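Local coordinates for protein glutamate receptor 1 (Adineta vaga, PDB 4IO2) that binds L-glutamate through the ligand-binding domain modelled here and, as part of the full-length receptor, probably acts as a ligand-gated ion channel, at residues 70-75 with 93-98; 86-91 with 204-209. All coordinates share one frame; numbering follows the deposited sequence. Where two conformers were deposited one is given.

How the contacts relate
Contact 2 is wholly buried and lines the glutamate pocket, whereas contact 1 is only partly buried, with half of its touching residues on the surface. The chemistry differs accordingly. Apolar methyl groups carry contact 1 without a hydrogen bond between its segments, while contact 2 is joined by backbone hydrogen bonds, and its Thr87 also hydrogen-bonds the ligand. Helix 90-93 is followed, after a short turn, by strand 97-98, which neighbours strand 200-211 in one sheet, so both contacts are tied to the same framework. They also touch: Phe98 CD2 packs on Val88 CG2 at 3.7 Å, and Leu70 CD2 meets Ile86 CD1. Both reach the second subunit.

Contact 1 of 2, residues 70-75 with 93-98; sequences LVLALA and REIVAF
The last turn and a half of helix 67-75 runs up against the turn that leads into strand 97-98, with the CA atoms of Ala75 and Val96 6.2 Å apart and no hydrogen bond joining the two segments. Val71 is at the centre. Its CG1 stands anti to the backbone N (chi1 170°) and points at Val96, crossing that side chain obliquely and meeting both methyls, Val96 CG2 at 3.8 Å and Val96 CG1 at 3.9 Å. Val96 holds CG2 in the crowded position between its backbone N and carbonyl carbon, which leaves CG1 to reach further along the helix. There CG1 touches Leu74 CD2 at 4.0 Å and also the methyl of Ala75. On the surface side, Ile95 takes the crowded first torsion too (chi1 60°) but is extended beyond it, so the tip of the chain makes the contact: Ile95 CD1 meets Leu72 CD2 at 3.6 Å and also lies against Val71 CG1. The carbonyl oxygen Ile95 O comes to 3.9 Å from Ala75 CB. A weak, bent hydrogen bond runs within the turn, from Arg93 NH1 to Val96 O at 3.2 Å, and Ala97 CA lies against one face of the Arg93 guanidinium, toward its rim. Salt bridges link Arg93 to Asp222 and Glu94 to Lys219, both of the second subunit. Val71 also packs on Arg92 of helix 90-93, a glutamate-binding residue, while Leu74 and Val96 rest on Val210 of strand 200-211, where Ala97 is backbone-bonded to Thr211.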
loop_
_atom_site.group_PDB
_atom_site.type_symbol
_atom_site.label_atom_id
_atom_site.label_comp_id
_atom_site.label_asym_id
_atom_site.label_seq_id
_atom_site.Cartn_x
_atom_site.Cartn_y
_atom_site.Cartn_z
ATOM N N LEU A 70 18.858 -4.848 -10.107
ATOM C CA LEU A 70 18.409 -3.533 -10.560
ATOM C C LEU A 70 18.509 -2.518 -9.416
ATOM O O LEU A 70 18.985 -1.374 -9.621
ATOM C CB LEU A 70 16.969 -3.622 -11.090
ATOM C CG LEU A 70 16.362 -2.297 -11.563
ATOM C CD1 LEU A 70 17.112 -1.707 -12.721
ATOM C CD2 LEU A 70 14.927 -2.544 -11.905
ATOM N N VAL A 71 18.055 -2.903 -8.222
ATOM C CA VAL A 71 18.130 -2.020 -7.062
ATOM C C VAL A 71 19.599 -1.657 -6.770
ATOM O O VAL A 71 19.927 -0.489 -6.531
ATOM C CB VAL A 71 17.454 -2.700 -5.857
ATOM C CG1 VAL A 71 17.699 -1.969 -4.573
ATOM C CG2 VAL A 71 15.953 -2.831 -6.132
ATOM N N LEU A 72 20.475 -2.662 -6.768
ATOM C CA LEU A 72 21.888 -2.421 -6.527
ATOM C C LEU A 72 22.517 -1.513 -7.582
ATOM O O LEU A 72 23.354 -0.666 -7.268
ATOM C CB LEU A 72 22.645 -3.759 -6.475
ATOM C CG LEU A 72 22.397 -4.546 -5.190
ATOM C CD1 LEU A 72 22.769 -6.018 -5.387
ATOM C CD2 LEU A 72 23.168 -3.953 -4.049
ATOM N N ALA A 73 22.120 -1.688 -8.825
ATOM C CA ALA A 73 22.616 -0.841 -9.922
ATOM C C ALA A 73 22.198 0.605 -9.696
ATOM O O ALA A 73 23.021 1.525 -9.856
ATOM C CB ALA A 73 22.111 -1.356 -11.257
ATOM N N LEU A 74 20.958 0.833 -9.259
ATOM C CA LEU A 74 20.546 2.188 -8.981
ATOM C C LEU A 74 21.393 2.747 -7.830
ATOM O O LEU A 74 21.862 3.888 -7.883
ATOM C CB LEU A 74 19.060 2.245 -8.643
ATOM C CG LEU A 74 18.609 3.686 -8.398
ATOM C CD1 LEU A 74 17.234 3.898 -8.946
ATOM C CD2 LEU A 74 18.669 4.076 -6.927
ATOM N N ALA A 75 21.568 1.970 -6.757
ATOM C CA ALA A 75 22.327 2.450 -5.599
ATOM C C ALA A 75 23.752 2.800 -5.992
ATOM O O ALA A 75 24.344 3.681 -5.394
ATOM C CB ALA A 75 22.331 1.431 -4.471
ATOM N N ARG A 93 15.330 -1.359 1.380
ATOM C CA ARG A 93 15.210 -0.024 1.978
ATOM C C ARG A 93 16.469 0.400 2.736
ATOM O O ARG A 93 16.667 1.586 2.933
ATOM C CB ARG A 93 13.957 0.003 2.877
ATOM C CG ARG A 93 13.676 1.357 3.522
ATOM C CD ARG A 93 13.268 2.420 2.508
ATOM N NE ARG A 93 13.102 3.736 3.080
ATOM C CZ ARG A 93 14.092 4.609 3.231
ATOM N NH1 ARG A 93 15.338 4.300 2.866
ATOM N NH2 ARG A 93 13.843 5.805 3.762
ATOM N N GLU A 94 17.304 -0.562 3.110
ATOM C CA GLU A 94 18.586 -0.208 3.709
ATOM C C GLU A 94 19.488 0.532 2.733
ATOM O O GLU A 94 20.347 1.302 3.155
ATOM C CB GLU A 94 19.327 -1.462 4.170
ATOM C CG GLU A 94 18.688 -2.140 5.325
ATOM C CD GLU A 94 18.985 -1.467 6.692
ATOM O OE1 GLU A 94 19.640 -0.385 6.735
ATOM O OE2 GLU A 94 18.549 -2.042 7.726
ATOM N N ILE A 95 19.331 0.289 1.433
ATOM C CA ILE A 95 20.266 0.827 0.442
ATOM C C ILE A 95 19.682 1.829 -0.550
ATOM O O ILE A 95 20.440 2.561 -1.201
ATOM C CB ILE A 95 21.046 -0.299 -0.299
ATOM C CG1 ILE A 95 20.114 -1.234 -1.043
ATOM C CG2 ILE A 95 21.979 -1.001 0.688
ATOM C CD1 ILE A 95 20.790 -2.108 -2.084
ATOM N N VAL A 96 18.360 1.851 -0.683
ATOM C CA VAL A 96 17.663 2.791 -1.554
ATOM C C VAL A 96 16.425 3.276 -0.830
ATOM O O VAL A 96 15.955 2.649 0.151
ATOM C CB VAL A 96 17.230 2.152 -2.893
ATOM C CG1 VAL A 96 18.444 1.720 -3.733
ATOM C CG2 VAL A 96 16.265 0.976 -2.710
ATOM N N ALA A 97 15.833 4.357 -1.338
ATOM C CA ALA A 97 14.485 4.750 -0.912
ATOM C C ALA A 97 13.451 4.310 -1.931
ATOM O O ALA A 97 13.770 3.927 -3.058
ATOM C CB ALA A 97 14.395 6.268 -0.603
ATOM N N PHE A 98 12.185 4.351 -1.515
ATOM C CA PHE A 98 11.096 4.057 -2.419
ATOM C C PHE A 98 10.081 5.169 -2.358
ATOM O O PHE A 98 9.793 5.713 -1.297
ATOM C CB PHE A 98 10.425 2.738 -2.050
ATOM C CG PHE A 98 11.266 1.519 -2.287
ATOM C CD1 PHE A 98 12.080 1.012 -1.292
ATOM C CD2 PHE A 98 11.193 0.844 -3.489
ATOM C CE1 PHE A 98 12.787 -0.152 -1.490
ATOM C CE2 PHE A 98 11.877 -0.311 -3.685
ATOM C CZ PHE A 98 12.700 -0.803 -2.707
#

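Contact 2 of 2, residues 86-91 with 204-209; sequences ITVTSA and KSTFGI. With GLU (glutamic acid), chain E.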
loop_
_atom_site.group_PDB
_atom_site.type_symbol
_atom_site.label_atom_id
_atom_site.label_comp_id
_atom_site.label_asym_id
_atom_site.label_seq_id
_atom_site.Cartn_x
_atom_site.Cartn_y
_atom_site.Cartn_z
ATOM N N ILE A 86 8.563 -3.707 -8.764
ATOM C CA ILE A 86 9.672 -3.836 -7.835
ATOM C C ILE A 86 9.138 -3.756 -6.418
ATOM O O ILE A 86 8.598 -2.726 -5.985
ATOM C CB ILE A 86 10.708 -2.716 -8.054
ATOM C CG1 ILE A 86 11.199 -2.668 -9.508
ATOM C CG2 ILE A 86 11.877 -2.895 -7.153
ATOM C CD1 ILE A 86 11.893 -1.357 -9.875
ATOM N N THR A 87 9.218 -4.884 -5.706
ATOM C CA THR A 87 8.703 -4.962 -4.364
ATOM C C THR A 87 9.515 -4.159 -3.353
ATOM O O THR A 87 10.740 -4.236 -3.308
ATOM C CB THR A 87 8.604 -6.425 -3.922
ATOM O OG1 THR A 87 7.836 -7.152 -4.889
ATOM C CG2 THR A 87 7.940 -6.582 -2.539
ATOM N N VAL A 88 8.822 -3.408 -2.501
ATOM C CA VAL A 88 9.448 -2.657 -1.403
ATOM C C VAL A 88 9.736 -3.648 -0.294
ATOM O O VAL A 88 8.828 -4.309 0.231
ATOM C CB VAL A 88 8.505 -1.557 -0.927
ATOM C CG1 VAL A 88 9.184 -0.762 0.180
ATOM C CG2 VAL A 88 8.114 -0.643 -2.106
ATOM N N THR A 89 11.002 -3.826 0.048
ATOM C CA THR A 89 11.398 -4.752 1.113
ATOM C C THR A 89 12.322 -4.059 2.104
ATOM O O THR A 89 12.970 -3.093 1.792
ATOM C CB THR A 89 12.145 -6.005 0.611
ATOM O OG1 THR A 89 13.431 -5.616 0.168
ATOM C CG2 THR A 89 11.393 -6.724 -0.543
ATOM N N SER A 90 12.366 -4.590 3.306
ATOM C CA SER A 90 13.227 -4.064 4.366
ATOM C C SER A 90 14.687 -4.074 3.942
ATOM O O SER A 90 15.409 -3.114 4.149
ATOM C CB SER A 90 13.037 -4.866 5.681
ATOM O OG SER A 90 13.359 -6.255 5.532
ATOM N N ALA A 91 15.133 -5.176 3.369
ATOM C CA ALA A 91 16.535 -5.269 2.962
ATOM C C ALA A 91 16.837 -4.244 1.885
ATOM O O ALA A 91 17.920 -3.630 1.883
ATOM C CB ALA A 91 16.905 -6.683 2.434
ATOM N N LYS A 204 1.764 -9.928 1.467
ATOM C CA LYS A 204 1.155 -8.648 1.126
ATOM C C LYS A 204 2.222 -7.580 1.180
ATOM O O LYS A 204 2.982 -7.460 2.172
ATOM C CB LYS A 204 0.029 -8.298 2.094
ATOM C CG LYS A 204 -1.071 -9.352 2.179
ATOM C CD LYS A 204 -1.366 -10.006 0.853
ATOM C CE LYS A 204 -2.414 -11.116 0.988
ATOM N NZ LYS A 204 -2.592 -11.613 2.377
ATOM N N SER A 205 2.311 -6.818 0.101
ATOM C CA SER A 205 3.405 -5.907 -0.086
ATOM C C SER A 205 2.992 -4.789 -1.051
ATOM O O SER A 205 1.833 -4.652 -1.398
ATOM C CB SER A 205 4.606 -6.741 -0.599
ATOM O OG SER A 205 4.241 -7.511 -1.755
ATOM N N THR A 206 3.964 -4.006 -1.486
ATOM C CA THR A 206 3.730 -2.911 -2.411
ATOM C C THR A 206 4.824 -2.840 -3.451
ATOM O O THR A 206 5.930 -3.326 -3.199
ATOM C CB THR A 206 3.690 -1.556 -1.660
ATOM O OG1 THR A 206 4.920 -1.383 -0.922
ATOM C CG2 THR A 206 2.509 -1.464 -0.668
ATOM N N PHE A 207 4.542 -2.208 -4.564
ATOM C CA PHE A 207 5.533 -1.825 -5.553
ATOM C C PHE A 207 5.776 -0.332 -5.388
ATOM O O PHE A 207 4.825 0.445 -5.200
ATOM C CB PHE A 207 5.062 -2.044 -6.970
ATOM C CG PHE A 207 4.836 -3.496 -7.361
ATOM C CD1 PHE A 207 5.548 -4.539 -6.802
ATOM C CD2 PHE A 207 3.924 -3.805 -8.356
ATOM C CE1 PHE A 207 5.326 -5.852 -7.201
ATOM C CE2 PHE A 207 3.710 -5.119 -8.773
ATOM C CZ PHE A 207 4.411 -6.139 -8.202
ATOM N N GLY A 208 7.040 0.087 -5.457
ATOM C CA GLY A 208 7.405 1.492 -5.363
ATOM C C GLY A 208 8.434 1.812 -6.404
ATOM O O GLY A 208 9.171 0.935 -6.865
ATOM N N ILE A 209 8.519 3.097 -6.734
ATOM C CA ILE A 209 9.602 3.587 -7.587
ATOM C C ILE A 209 10.872 3.683 -6.731
ATOM O O ILE A 209 10.848 4.246 -5.656
ATOM C CB ILE A 209 9.226 4.937 -8.235
ATOM C CG1 ILE A 209 8.051 4.692 -9.185
ATOM C CG2 ILE A 209 10.435 5.509 -8.980
ATOM C CD1 ILE A 209 7.556 5.956 -9.876
HETATM N N GLU E . 8.394 -7.959 -7.561
HETATM C CA GLU E . 9.463 -8.949 -7.404
HETATM C C GLU E . 10.698 -8.299 -6.784
HETATM O O GLU E . 10.765 -7.044 -6.735
HETATM C CB GLU E . 9.855 -9.608 -8.730
HETATM C CG GLU E . 8.730 -10.316 -9.493
HETATM C CD GLU E . 8.205 -11.601 -8.855
HETATM O OE1 GLU E . 8.791 -12.053 -7.873
HETATM O OE2 GLU E . 7.239 -12.191 -9.408
HETATM O OXT GLU E . 11.600 -9.040 -6.329
#
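Part of the wall of the glutamate pocket is built here, where the loop before helix 90-93 pairs with strand 200-211. Thr87 and Phe207 form a single antiparallel bridge, a non-hydrogen-bonded pair with CA atoms 4.6 Å apart. Its flanking bonds are Val88 N to Thr206 O, 3.0 Å and nearly straight at 169°, and the longer Gly208 N to Ile86 O, 3.3 Å. Thr87 turns two groups to the ligand. Its backbone N gives a hydrogen to the ligand carboxylate oxygen O at 2.8 Å, and its OG1, anti to the carbonyl carbon and so beside that N, accepts one from the ligand amino N, also at 2.8 Å. The Phe207 ring flanks this grip, its edge atom CE1 3.7 Å from Thr87 OG1, which lies near the ring plane. An alanine here would remove the ring edge beside Thr87 OG1 and the ligand amino N, and would probably leave both less firmly positioned. Next along the chain, the Val88 side chain crosses that of Thr206 obliquely, with Val88 CG2 3.5 Å from Thr206 OG1, and that hydroxyl hydrogen-bonds to Arg229 of the second subunit. Asp85, Arg92, Arg136, Ala140 and Asp180 also hydrogen-bond the glutamate. A threonine holding both ends of the amino-acid head group, beside an arginine for the carboxylate and an acid for the amine, is typical of the two-lobed ligand-binding domain of ionotropic glutamate receptors.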